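Local structure of bifunctional cytochrome P450/NADPH--P450 reductase (Deinococcus aerius, 7F3H) at residues 140-145 against 449-454; 332-337 against 358-363; 362-367 against 394-399. The protein catalyses hydroxylation at the heme of its cytochrome P450 domain, probably with electrons passed from NADPH by the reductase part of the same polypeptide. All coordinates share one frame; numbering follows the deposited sequence.

Interaction 1 (140-145 against 449-454); sequences QDVRVA and FALRVR
R452 grips D141 side-on in a salt bridge. Both of its donors use one carboxylate oxygen: NE lies 2.9 Å from D141 OD1, and NH2 lies 3.0 Å from the same OD1. OD1 sits in the guanidinium plane, and the two flat groups are only 15° apart. A leucine in place of R452 would probably leave the charge of D141 without its mate and hold the carboxylate less firmly. The other oxygen, D141 OD2, is bonded to Y432 OH.

Beside this pair the backbones join as antiparallel strands. V142 N donates to L451 O at 2.8 Å, and L451 N donates back to V142 O at 3.2 Å. V144 N, at the helix start, gives a nearly straight bond (170°) to F449 O. A water accepts from V453 N and donates to Q140 O.

V144 CG1 is anti to the backbone N (chi1 172°), which leaves CG2 over one face of the F449 ring, offset toward the rim, as a CH-pi contact. The same CG2 lies 3.5 Å from L451 CG. V142 and L451 lie side by side, with V142 CB 3.9 Å from L451 CD1.

Y434 stacks on F449, and W134 of helix 113-137 touches V142 and V453. V144 also packs on helix 254-285. Strand 450-455 runs between strands 142-143 and 426-429, in what corresponds to the small β3 sheet of P450s.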
loop_
_atom_site.group_PDB
_atom_site.type_symbol
_atom_site.label_atom_id
_atom_site.label_comp_id
_atom_site.label_asym_id
_atom_site.label_seq_id
_atom_site.Cartn_x
_atom_site.Cartn_y
_atom_site.Cartn_z
ATOM N N GLN A 140 -23.447 -15.334 6.210
ATOM C CA GLN A 140 -22.183 -15.867 6.701
ATOM C C GLN A 140 -21.147 -14.745 6.839
ATOM O O GLN A 140 -21.224 -13.697 6.174
ATOM C CB GLN A 140 -21.663 -16.945 5.761
ATOM C CG GLN A 140 -22.718 -17.962 5.380
ATOM C CD GLN A 140 -22.220 -18.958 4.341
ATOM O OE1 GLN A 140 -21.131 -19.518 4.467
ATOM N NE2 GLN A 140 -23.036 -19.209 3.325
ATOM N N ASP A 141 -20.171 -14.972 7.728
ATOM C CA ASP A 141 -19.107 -13.996 7.974
ATOM C C ASP A 141 -18.289 -13.742 6.714
ATOM O O ASP A 141 -17.719 -14.667 6.124
ATOM C CB ASP A 141 -18.165 -14.463 9.092
ATOM C CG ASP A 141 -18.796 -14.399 10.448
ATOM O OD1 ASP A 141 -19.893 -13.804 10.564
ATOM O OD2 ASP A 141 -18.215 -14.949 11.399
ATOM N N VAL A 142 -18.226 -12.480 6.318
ATOM C CA VAL A 142 -17.259 -12.027 5.335
ATOM C C VAL A 142 -15.931 -11.760 6.037
ATOM O O VAL A 142 -15.894 -11.072 7.065
ATOM C CB VAL A 142 -17.787 -10.782 4.615
ATOM C CG1 VAL A 142 -16.632 -9.990 3.977
ATOM C CG2 VAL A 142 -18.807 -11.216 3.580
ATOM N N ARG A 143 -14.855 -12.392 5.543
ATOM C CA ARG A 143 -13.493 -12.168 6.029
ATOM C C ARG A 143 -12.884 -11.040 5.197
ATOM O O ARG A 143 -12.361 -11.259 4.093
ATOM C CB ARG A 143 -12.684 -13.463 5.955
ATOM C CG ARG A 143 -13.373 -14.622 6.710
ATOM C CD ARG A 143 -12.487 -15.825 6.946
ATOM N NE ARG A 143 -11.948 -15.842 8.306
ATOM C CZ ARG A 143 -10.643 -15.833 8.597
ATOM N NH1 ARG A 143 -9.734 -15.813 7.615
ATOM N NH2 ARG A 143 -10.240 -15.850 9.867
ATOM N N VAL A 144 -12.931 -9.823 5.740
ATOM C CA VAL A 144 -12.759 -8.634 4.910
ATOM C C VAL A 144 -11.340 -8.565 4.354
ATOM O O VAL A 144 -11.136 -8.481 3.138
ATOM C CB VAL A 144 -13.135 -7.377 5.704
ATOM C CG1 VAL A 144 -12.767 -6.138 4.918
ATOM C CG2 VAL A 144 -14.648 -7.391 6.050
ATOM N N ALA A 145 -10.339 -8.598 5.240
ATOM C CA ALA A 145 -8.951 -8.578 4.804
ATOM C C ALA A 145 -8.696 -9.666 3.770
ATOM O O ALA A 145 -8.063 -9.427 2.728
ATOM C CB ALA A 145 -8.038 -8.771 6.014
ATOM N N PHE A 449 -11.200 -9.024 11.114
ATOM C CA PHE A 449 -12.312 -8.121 10.844
ATOM C C PHE A 449 -13.367 -8.884 10.039
ATOM O O PHE A 449 -13.149 -9.233 8.881
ATOM C CB PHE A 449 -11.784 -6.893 10.094
ATOM C CG PHE A 449 -12.841 -5.891 9.659
ATOM C CD1 PHE A 449 -14.067 -5.763 10.331
ATOM C CD2 PHE A 449 -12.575 -5.023 8.595
ATOM C CE1 PHE A 449 -15.044 -4.781 9.919
ATOM C CE2 PHE A 449 -13.522 -4.052 8.202
ATOM C CZ PHE A 449 -14.768 -3.944 8.865
ATOM N N ALA A 450 -14.480 -9.196 10.670
ATOM C CA ALA A 450 -15.608 -9.823 10.007
ATOM C C ALA A 450 -16.770 -8.831 9.920
ATOM O O ALA A 450 -17.035 -8.094 10.873
ATOM C CB ALA A 450 -16.036 -11.089 10.770
ATOM N N LEU A 451 -17.478 -8.833 8.791
ATOM C CA LEU A 451 -18.776 -8.180 8.702
ATOM C C LEU A 451 -19.763 -9.125 8.030
ATOM O O LEU A 451 -19.400 -10.227 7.602
ATOM C CB LEU A 451 -18.699 -6.837 7.949
ATOM C CG LEU A 451 -18.099 -6.746 6.548
ATOM C CD1 LEU A 451 -19.095 -7.230 5.487
ATOM C CD2 LEU A 451 -17.664 -5.313 6.284
ATOM N N ARG A 452 -21.035 -8.707 7.995
ATOM C CA ARG A 452 -22.088 -9.419 7.280
ATOM C C ARG A 452 -22.771 -8.506 6.268
ATOM O O ARG A 452 -22.884 -7.295 6.478
ATOM C CB ARG A 452 -23.099 -9.999 8.256
ATOM C CG ARG A 452 -22.692 -11.394 8.687
ATOM C CD ARG A 452 -23.479 -11.870 9.886
ATOM N NE ARG A 452 -22.651 -12.765 10.671
ATOM C CZ ARG A 452 -22.992 -13.244 11.855
ATOM N NH1 ARG A 452 -24.162 -12.928 12.396
ATOM N NH2 ARG A 452 -22.153 -14.034 12.505
ATOM N N VAL A 453 -23.205 -9.076 5.137
ATOM C CA VAL A 453 -23.840 -8.274 4.092
ATOM C C VAL A 453 -25.190 -8.873 3.714
ATOM O O VAL A 453 -25.404 -10.092 3.783
ATOM C CB VAL A 453 -22.965 -8.111 2.823
ATOM C CG1 VAL A 453 -21.725 -7.329 3.134
ATOM C CG2 VAL A 453 -22.616 -9.442 2.196
ATOM N N ARG A 454 -26.110 -7.991 3.302
ATOM C CA ARG A 454 -27.407 -8.441 2.810
ATOM C C ARG A 454 -27.782 -7.649 1.561
ATOM O O ARG A 454 -27.602 -6.428 1.510
ATOM C CB ARG A 454 -28.485 -8.295 3.903
ATOM C CG ARG A 454 -29.816 -8.959 3.579
ATOM C CD ARG A 454 -31.036 -8.192 4.139
ATOM N NE ARG A 454 -30.893 -6.741 3.997
ATOM C CZ ARG A 454 -31.420 -5.850 4.834
ATOM N NH1 ARG A 454 -32.051 -6.273 5.940
ATOM N NH2 ARG A 454 -31.213 -4.537 4.618
HETATM O O HOH W 1 -22.372 -11.840 4.751
#

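Interaction 2 (332-337 against 358-363); sequences IPNYAV and ALLIPA. With HEM (protoporphyrin IX containing Fe), chain E.
A336 and A358 form a non-hydrogen-bonded antiparallel pair. They belong to the mixed sheet that corresponds to the β1 sheet of the P450 fold. Their strands, 336-339 and 356-359, are separated along the chain by strands 343-345 and 349-351. Helix 361-365 follows at once and matches the short K' helix of P450s.

Two backbone hydrogen bonds cross the contact. L359 N donates to Y335 O at 3.0 Å. I361 N donates to P333 O at 3.2 Å. In both, the donor is tilted from the carbonyl plane. I361 N also makes a weak bond to L359 O, which closes an inverse gamma turn centred on L360. This turn takes the chain from strand into helix. N334 CA adds a CH...O contact to L359 O, with an angle of 163° at the hydrogen.

The apolar contact centres on the Y335 ring. Chi1 of 64° sets its CG between the backbone N and the carbonyl carbon, which directs the ring between the heme edge and the methyls of L359 and I361. L359 CD1 reaches Y335 CE1 at 3.5 Å, and I361 CD1 reaches Y335 CE2 at 3.8 Å. Both methyls approach the ring obliquely, from one side of its plane. P333 CB and P362 CD touch more loosely, at 4.0 Å. The ring is also fixed at its far end, where Y335 OH bonds to K396 O.

The heme lies on the other side of the Y335 ring plane. A propionate oxygen, heme O2D, is 3.6 Å from Y335 CD1, and the methyl CMD lies near CE2. I332 also belongs to the heme pocket. Its chi2 of 176° extends CD1 toward the porphyrin, 3.7 Å from heme C1D.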
loop_
_atom_site.group_PDB
_atom_site.type_symbol
_atom_site.label_atom_id
_atom_site.label_comp_id
_atom_site.label_asym_id
_atom_site.label_seq_id
_atom_site.Cartn_x
_atom_site.Cartn_y
_atom_site.Cartn_z
ATOM N N ILE A 332 1.350 1.885 4.054
ATOM C CA ILE A 332 2.792 1.815 4.309
ATOM C C ILE A 332 3.138 2.987 5.207
ATOM O O ILE A 332 3.342 4.115 4.720
ATOM C CB ILE A 332 3.666 1.827 3.046
ATOM C CG1 ILE A 332 3.324 0.685 2.078
ATOM C CG2 ILE A 332 5.112 1.687 3.485
ATOM C CD1 ILE A 332 4.130 0.725 0.735
ATOM N N PRO A 333 3.172 2.785 6.522
ATOM C CA PRO A 333 3.195 3.928 7.454
ATOM C C PRO A 333 4.558 4.392 7.976
ATOM O O PRO A 333 4.576 5.308 8.805
ATOM C CB PRO A 333 2.325 3.400 8.604
ATOM C CG PRO A 333 2.650 1.906 8.655
ATOM C CD PRO A 333 2.960 1.497 7.209
ATOM N N ASN A 334 5.696 3.833 7.559
ATOM C CA ASN A 334 6.948 4.234 8.211
ATOM C C ASN A 334 8.135 4.109 7.269
ATOM O O ASN A 334 9.238 3.743 7.691
ATOM C CB ASN A 334 7.206 3.427 9.489
ATOM C CG ASN A 334 7.874 4.254 10.568
ATOM O OD1 ASN A 334 7.849 5.502 10.533
ATOM N ND2 ASN A 334 8.482 3.579 11.527
ATOM N N TYR A 335 7.927 4.403 5.986
ATOM C CA TYR A 335 9.017 4.387 5.023
ATOM C C TYR A 335 9.980 5.531 5.291
ATOM O O TYR A 335 9.607 6.574 5.845
ATOM C CB TYR A 335 8.464 4.446 3.605
ATOM C CG TYR A 335 7.708 5.709 3.209
ATOM C CD1 TYR A 335 8.373 6.797 2.685
ATOM C CD2 TYR A 335 6.318 5.789 3.334
ATOM C CE1 TYR A 335 7.685 7.940 2.289
ATOM C CE2 TYR A 335 5.609 6.935 2.927
ATOM C CZ TYR A 335 6.313 8.016 2.419
ATOM O OH TYR A 335 5.673 9.180 2.005
ATOM N N ALA A 336 11.246 5.313 4.907
ATOM C CA ALA A 336 12.356 6.134 5.378
ATOM C C ALA A 336 13.211 6.649 4.238
ATOM O O ALA A 336 13.311 6.028 3.166
ATOM C CB ALA A 336 13.264 5.360 6.340
ATOM N N VAL A 337 13.852 7.791 4.514
ATOM C CA VAL A 337 14.836 8.403 3.629
ATOM C C VAL A 337 16.209 8.335 4.278
ATOM O O VAL A 337 16.355 8.253 5.499
ATOM C CB VAL A 337 14.481 9.872 3.275
ATOM C CG1 VAL A 337 13.263 9.904 2.395
ATOM C CG2 VAL A 337 14.264 10.716 4.537
ATOM N N ALA A 358 13.003 7.835 9.432
ATOM C CA ALA A 358 11.683 7.331 9.090
ATOM C C ALA A 358 10.651 8.460 9.135
ATOM O O ALA A 358 10.617 9.248 10.090
ATOM C CB ALA A 358 11.301 6.182 10.031
ATOM N N LEU A 359 9.807 8.541 8.106
ATOM C CA LEU A 359 8.631 9.412 8.163
ATOM C C LEU A 359 7.521 8.718 8.947
ATOM O O LEU A 359 6.947 7.720 8.484
ATOM C CB LEU A 359 8.144 9.784 6.766
ATOM C CG LEU A 359 9.145 10.217 5.700
ATOM C CD1 LEU A 359 8.408 10.587 4.448
ATOM C CD2 LEU A 359 9.927 11.400 6.186
ATOM N N LEU A 360 7.157 9.273 10.100
ATOM C CA LEU A 360 6.124 8.657 10.943
ATOM C C LEU A 360 4.740 9.097 10.447
ATOM O O LEU A 360 4.081 9.976 11.009
ATOM C CB LEU A 360 6.381 9.006 12.407
ATOM C CG LEU A 360 5.507 8.325 13.449
ATOM C CD1 LEU A 360 5.600 6.782 13.375
ATOM C CD2 LEU A 360 5.879 8.854 14.834
ATOM N N ILE A 361 4.291 8.401 9.386
ATOM C CA ILE A 361 3.111 8.846 8.631
ATOM C C ILE A 361 1.879 9.051 9.503
ATOM O O ILE A 361 1.204 10.080 9.349
ATOM C CB ILE A 361 2.843 7.872 7.470
ATOM C CG1 ILE A 361 4.014 7.776 6.482
ATOM C CG2 ILE A 361 1.565 8.252 6.713
ATOM C CD1 ILE A 361 4.336 9.114 5.709
ATOM N N PRO A 362 1.501 8.142 10.402
ATOM C CA PRO A 362 0.326 8.424 11.234
ATOM C C PRO A 362 0.452 9.707 12.031
ATOM O O PRO A 362 -0.523 10.464 12.139
ATOM C CB PRO A 362 0.232 7.201 12.152
ATOM C CG PRO A 362 1.003 6.174 11.483
ATOM C CD PRO A 362 2.065 6.817 10.696
ATOM N N ALA A 363 1.631 9.974 12.600
ATOM C CA ALA A 363 1.791 11.197 13.370
ATOM C C ALA A 363 1.770 12.417 12.453
ATOM O O ALA A 363 1.220 13.462 12.820
ATOM C CB ALA A 363 3.072 11.130 14.194
HETATM C CHA HEM E . 5.906 2.744 -4.140
HETATM C CHB HEM E . 3.355 -0.138 -7.106
HETATM C CHC HEM E . -0.601 0.559 -4.345
HETATM C CHD HEM E . 2.026 3.193 -1.235
HETATM C C1A HEM E . 5.556 1.916 -5.177
HETATM C C2A HEM E . 6.461 1.412 -6.188
HETATM C C3A HEM E . 5.766 0.641 -7.040
HETATM C C4A HEM E . 4.401 0.567 -6.543
HETATM C CMA HEM E . 6.330 -0.093 -8.284
HETATM C CAA HEM E . 7.938 1.821 -6.296
HETATM C CBA HEM E . 8.010 3.019 -7.251
HETATM C CGA HEM E . 9.448 3.472 -7.507
HETATM O O1A HEM E . 9.759 3.690 -8.710
HETATM O O2A HEM E . 10.331 3.524 -6.598
HETATM C C1B HEM E . 2.051 -0.177 -6.654
HETATM C C2B HEM E . 0.934 -0.866 -7.289
HETATM C C3B HEM E . -0.159 -0.623 -6.544
HETATM C C4B HEM E . 0.246 0.156 -5.388
HETATM C CMB HEM E . 1.034 -1.635 -8.622
HETATM C CAB HEM E . -1.608 -1.142 -6.674
HETATM C CBB HEM E . -2.013 -2.061 -7.554
HETATM C C1C HEM E . -0.243 1.323 -3.247
HETATM C C2C HEM E . -1.129 1.814 -2.182
HETATM C C3C HEM E . -0.343 2.520 -1.347
HETATM C C4C HEM E . 0.996 2.537 -1.853
HETATM C CMC HEM E . -2.652 1.515 -2.057
HETATM C CAC HEM E . -0.652 3.285 -0.069
HETATM C CBC HEM E . -1.880 3.374 0.421
HETATM C C1D HEM E . 3.306 3.298 -1.743
HETATM C C2D HEM E . 4.430 3.971 -1.098
HETATM C C3D HEM E . 5.476 3.839 -1.913
HETATM C C4D HEM E . 5.085 3.077 -3.083
HETATM C CMD HEM E . 4.427 4.717 0.262
HETATM C CAD HEM E . 6.859 4.391 -1.623
HETATM C CBD HEM E . 7.520 3.290 -0.837
HETATM C CGD HEM E . 8.858 3.713 -0.334
HETATM O O1D HEM E . 9.619 2.771 -0.003
HETATM O O2D HEM E . 9.158 4.950 -0.264
HETATM N NA HEM E . 4.320 1.353 -5.411
HETATM N NB HEM E . 1.598 0.441 -5.514
HETATM N NC HEM E . 1.046 1.775 -2.995
HETATM N ND HEM E . 3.744 2.771 -2.948
HETATM FE FE HEM E . 2.675 1.714 -4.245
#

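Interaction 3 (362-367 against 394-399); sequences PALHRH and AYKPFG. With HEM (protoporphyrin IX containing Fe), chain E.
L364 and H365 bring the end of helix 361-365 against the loop 394-399, which leads on to the heme. The contact is buried and combines one hydrogen bond with close apolar and ring packing. The bond runs from K396 N to H365 NE2, at 3.0 Å, and is fairly straight. The donor lies 7° out of the imidazole plane, so it meets the ring at its edge. H365 ND1 makes a weak bond to L326 O. The two bonds together are consistent with a neutral ring that carries its proton on ND1, held against turning.

Y395 brings CD1 over one face of this imidazole, 3.7 Å above the plane and offset toward the rim. The two rings meet obliquely, with planes 33° apart. P397 CD in turn sits over the centre of one Y395 ring face. Y395 OH is held by D323 O. Chi1 of 170° sets L364 CG anti to the backbone N, facing A394, and L364 CD1 lies 3.5 Å from A394 CA.

A type I turn from K396 to G399 then carries the loop to the porphyrin. P397 O lies 3.3 Å from heme CAC, and F398 CE1 lies 3.6 Å from heme C3C.

H365 O accepts from R327, the arginine of what reads as the ExxR motif in helix 317-329. F398 begins the FxxGxRxCxG signature, in which C405 is probably the heme ligand, as in other P450s.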
loop_
_atom_site.group_PDB
_atom_site.type_symbol
_atom_site.label_atom_id
_atom_site.label_comp_id
_atom_site.label_asym_id
_atom_site.label_seq_id
_atom_site.Cartn_x
_atom_site.Cartn_y
_atom_site.Cartn_z
ATOM N N PRO A 362 1.501 8.142 10.402
ATOM C CA PRO A 362 0.326 8.424 11.234
ATOM C C PRO A 362 0.452 9.707 12.031
ATOM O O PRO A 362 -0.523 10.464 12.139
ATOM C CB PRO A 362 0.232 7.201 12.152
ATOM C CG PRO A 362 1.003 6.174 11.483
ATOM C CD PRO A 362 2.065 6.817 10.696
ATOM N N ALA A 363 1.631 9.974 12.600
ATOM C CA ALA A 363 1.791 11.197 13.370
ATOM C C ALA A 363 1.770 12.417 12.453
ATOM O O ALA A 363 1.220 13.462 12.820
ATOM C CB ALA A 363 3.072 11.130 14.194
ATOM N N LEU A 364 2.378 12.307 11.264
ATOM C CA LEU A 364 2.365 13.397 10.282
ATOM C C LEU A 364 0.954 13.673 9.758
ATOM O O LEU A 364 0.529 14.835 9.623
ATOM C CB LEU A 364 3.317 13.057 9.137
ATOM C CG LEU A 364 3.269 13.955 7.898
ATOM C CD1 LEU A 364 3.820 15.350 8.157
ATOM C CD2 LEU A 364 4.011 13.304 6.801
ATOM N N HIS A 365 0.232 12.610 9.408
ATOM C CA HIS A 365 -1.103 12.727 8.854
ATOM C C HIS A 365 -2.093 13.286 9.861
ATOM O O HIS A 365 -3.231 13.608 9.482
ATOM C CB HIS A 365 -1.537 11.363 8.355
ATOM C CG HIS A 365 -1.018 11.036 6.991
ATOM N ND1 HIS A 365 -1.423 9.922 6.291
ATOM C CD2 HIS A 365 -0.159 11.700 6.180
ATOM C CE1 HIS A 365 -0.832 9.909 5.106
ATOM N NE2 HIS A 365 -0.063 10.981 5.013
ATOM N N ARG A 366 -1.699 13.342 11.137
ATOM C CA ARG A 366 -2.515 13.850 12.226
ATOM C C ARG A 366 -1.852 15.003 12.982
ATOM O O ARG A 366 -2.186 15.245 14.144
ATOM C CB ARG A 366 -2.812 12.716 13.196
ATOM C CG ARG A 366 -3.705 11.670 12.645
ATOM C CD ARG A 366 -3.952 10.707 13.751
ATOM N NE ARG A 366 -4.465 9.454 13.247
ATOM C CZ ARG A 366 -5.608 8.918 13.654
ATOM N NH1 ARG A 366 -6.322 9.553 14.570
ATOM N NH2 ARG A 366 -6.034 7.760 13.139
ATOM N N HIS A 367 -0.905 15.694 12.384
ATOM C CA HIS A 367 -0.195 16.738 13.122
ATOM C C HIS A 367 -1.094 17.953 13.318
ATOM O O HIS A 367 -1.595 18.501 12.331
ATOM C CB HIS A 367 1.083 17.156 12.397
ATOM C CG HIS A 367 2.068 17.832 13.298
ATOM N ND1 HIS A 367 1.792 19.033 13.919
ATOM C CD2 HIS A 367 3.293 17.456 13.734
ATOM C CE1 HIS A 367 2.827 19.393 14.658
ATOM N NE2 HIS A 367 3.743 18.444 14.576
ATOM N N ALA A 394 2.473 17.353 4.468
ATOM C CA ALA A 394 1.826 16.639 5.565
ATOM C C ALA A 394 0.930 15.488 5.107
ATOM O O ALA A 394 0.183 14.934 5.927
ATOM C CB ALA A 394 1.029 17.622 6.456
ATOM N N TYR A 395 0.933 15.151 3.816
ATOM C CA TYR A 395 0.091 14.074 3.282
ATOM C C TYR A 395 0.909 13.274 2.275
ATOM O O TYR A 395 1.048 13.673 1.112
ATOM C CB TYR A 395 -1.164 14.646 2.650
ATOM C CG TYR A 395 -2.194 13.629 2.251
ATOM C CD1 TYR A 395 -2.785 12.805 3.204
ATOM C CD2 TYR A 395 -2.609 13.510 0.923
ATOM C CE1 TYR A 395 -3.746 11.861 2.848
ATOM C CE2 TYR A 395 -3.565 12.582 0.565
ATOM C CZ TYR A 395 -4.127 11.762 1.538
ATOM O OH TYR A 395 -5.087 10.844 1.232
ATOM N N LYS A 396 1.422 12.129 2.706
ATOM C CA LYS A 396 2.373 11.358 1.903
ATOM C C LYS A 396 2.035 9.862 1.868
ATOM O O LYS A 396 2.922 9.020 2.018
ATOM C CB LYS A 396 3.770 11.570 2.477
ATOM C CG LYS A 396 4.321 12.997 2.384
ATOM C CD LYS A 396 4.286 13.495 0.960
ATOM C CE LYS A 396 5.455 14.385 0.682
ATOM N NZ LYS A 396 5.511 14.637 -0.772
ATOM N N PRO A 397 0.772 9.486 1.602
ATOM C CA PRO A 397 0.435 8.050 1.624
ATOM C C PRO A 397 0.999 7.298 0.435
ATOM O O PRO A 397 1.099 6.065 0.482
ATOM C CB PRO A 397 -1.094 8.037 1.622
ATOM C CG PRO A 397 -1.470 9.270 0.931
ATOM C CD PRO A 397 -0.368 10.304 1.146
ATOM N N PHE A 398 1.332 7.991 -0.648
ATOM C CA PHE A 398 1.900 7.377 -1.841
ATOM C C PHE A 398 3.369 7.777 -2.003
ATOM O O PHE A 398 3.847 8.000 -3.116
ATOM C CB PHE A 398 1.060 7.715 -3.076
ATOM C CG PHE A 398 -0.341 7.107 -3.040
ATOM C CD1 PHE A 398 -0.534 5.736 -3.247
ATOM C CD2 PHE A 398 -1.451 7.888 -2.743
ATOM C CE1 PHE A 398 -1.806 5.173 -3.207
ATOM C CE2 PHE A 398 -2.742 7.337 -2.684
ATOM C CZ PHE A 398 -2.919 5.974 -2.928
ATOM N N GLY A 399 4.094 7.918 -0.877
ATOM C CA GLY A 399 5.519 8.183 -0.940
ATOM C C GLY A 399 5.847 9.586 -1.413
ATOM O O GLY A 399 5.030 10.512 -1.363
HETATM C CHA HEM E . 5.906 2.744 -4.140
HETATM C CHB HEM E . 3.355 -0.138 -7.106
HETATM C CHC HEM E . -0.601 0.559 -4.345
HETATM C CHD HEM E . 2.026 3.193 -1.235
HETATM C C1A HEM E . 5.556 1.916 -5.177
HETATM C C2A HEM E . 6.461 1.412 -6.188
HETATM C C3A HEM E . 5.766 0.641 -7.040
HETATM C C4A HEM E . 4.401 0.567 -6.543
HETATM C CMA HEM E . 6.330 -0.093 -8.284
HETATM C CAA HEM E . 7.938 1.821 -6.296
HETATM C CBA HEM E . 8.010 3.019 -7.251
HETATM C CGA HEM E . 9.448 3.472 -7.507
HETATM O O1A HEM E . 9.759 3.690 -8.710
HETATM O O2A HEM E . 10.331 3.524 -6.598
HETATM C C1B HEM E . 2.051 -0.177 -6.654
HETATM C C2B HEM E . 0.934 -0.866 -7.289
HETATM C C3B HEM E . -0.159 -0.623 -6.544
HETATM C C4B HEM E . 0.246 0.156 -5.388
HETATM C CMB HEM E . 1.034 -1.635 -8.622
HETATM C CAB HEM E . -1.608 -1.142 -6.674
HETATM C CBB HEM E . -2.013 -2.061 -7.554
HETATM C C1C HEM E . -0.243 1.323 -3.247
HETATM C C2C HEM E . -1.129 1.814 -2.182
HETATM C C3C HEM E . -0.343 2.520 -1.347
HETATM C C4C HEM E . 0.996 2.537 -1.853
HETATM C CMC HEM E . -2.652 1.515 -2.057
HETATM C CAC HEM E . -0.652 3.285 -0.069
HETATM C CBC HEM E . -1.880 3.374 0.421
HETATM C C1D HEM E . 3.306 3.298 -1.743
HETATM C C2D HEM E . 4.430 3.971 -1.098
HETATM C C3D HEM E . 5.476 3.839 -1.913
HETATM C C4D HEM E . 5.085 3.077 -3.083
HETATM C CMD HEM E . 4.427 4.717 0.262
HETATM C CAD HEM E . 6.859 4.391 -1.623
HETATM C CBD HEM E . 7.520 3.290 -0.837
HETATM C CGD HEM E . 8.858 3.713 -0.334
HETATM O O1D HEM E . 9.619 2.771 -0.003
HETATM O O2D HEM E . 9.158 4.950 -0.264
HETATM N NA HEM E . 4.320 1.353 -5.411
HETATM N NB HEM E . 1.598 0.441 -5.514
HETATM N NC HEM E . 1.046 1.775 -2.995
HETATM N ND HEM E . 3.744 2.771 -2.948
HETATM FE FE HEM E . 2.675 1.714 -4.245
#

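In the fold
All three contacts belong to the P450 heme domain. Interaction 1 closes the longest loop of the three, and interactions 2 and 3 are nested inside it. Between 140-145 and 449-454 come first 332-337, then 358-363 running into 362-367, then 394-399. Interaction 1 stands apart, with its centre about 30 Å from that of interaction 2 and about 29 Å from that of interaction 3. Interactions 2 and 3 have centres about 8 Å apart and touch directly. Helix 361-365, with the shared P362 and A363, links the sheet side of interaction 2 to the heme-binding loop of interaction 3. Both contribute residues to the heme pocket, while interaction 1 ties a separate small sheet to the surrounding helices.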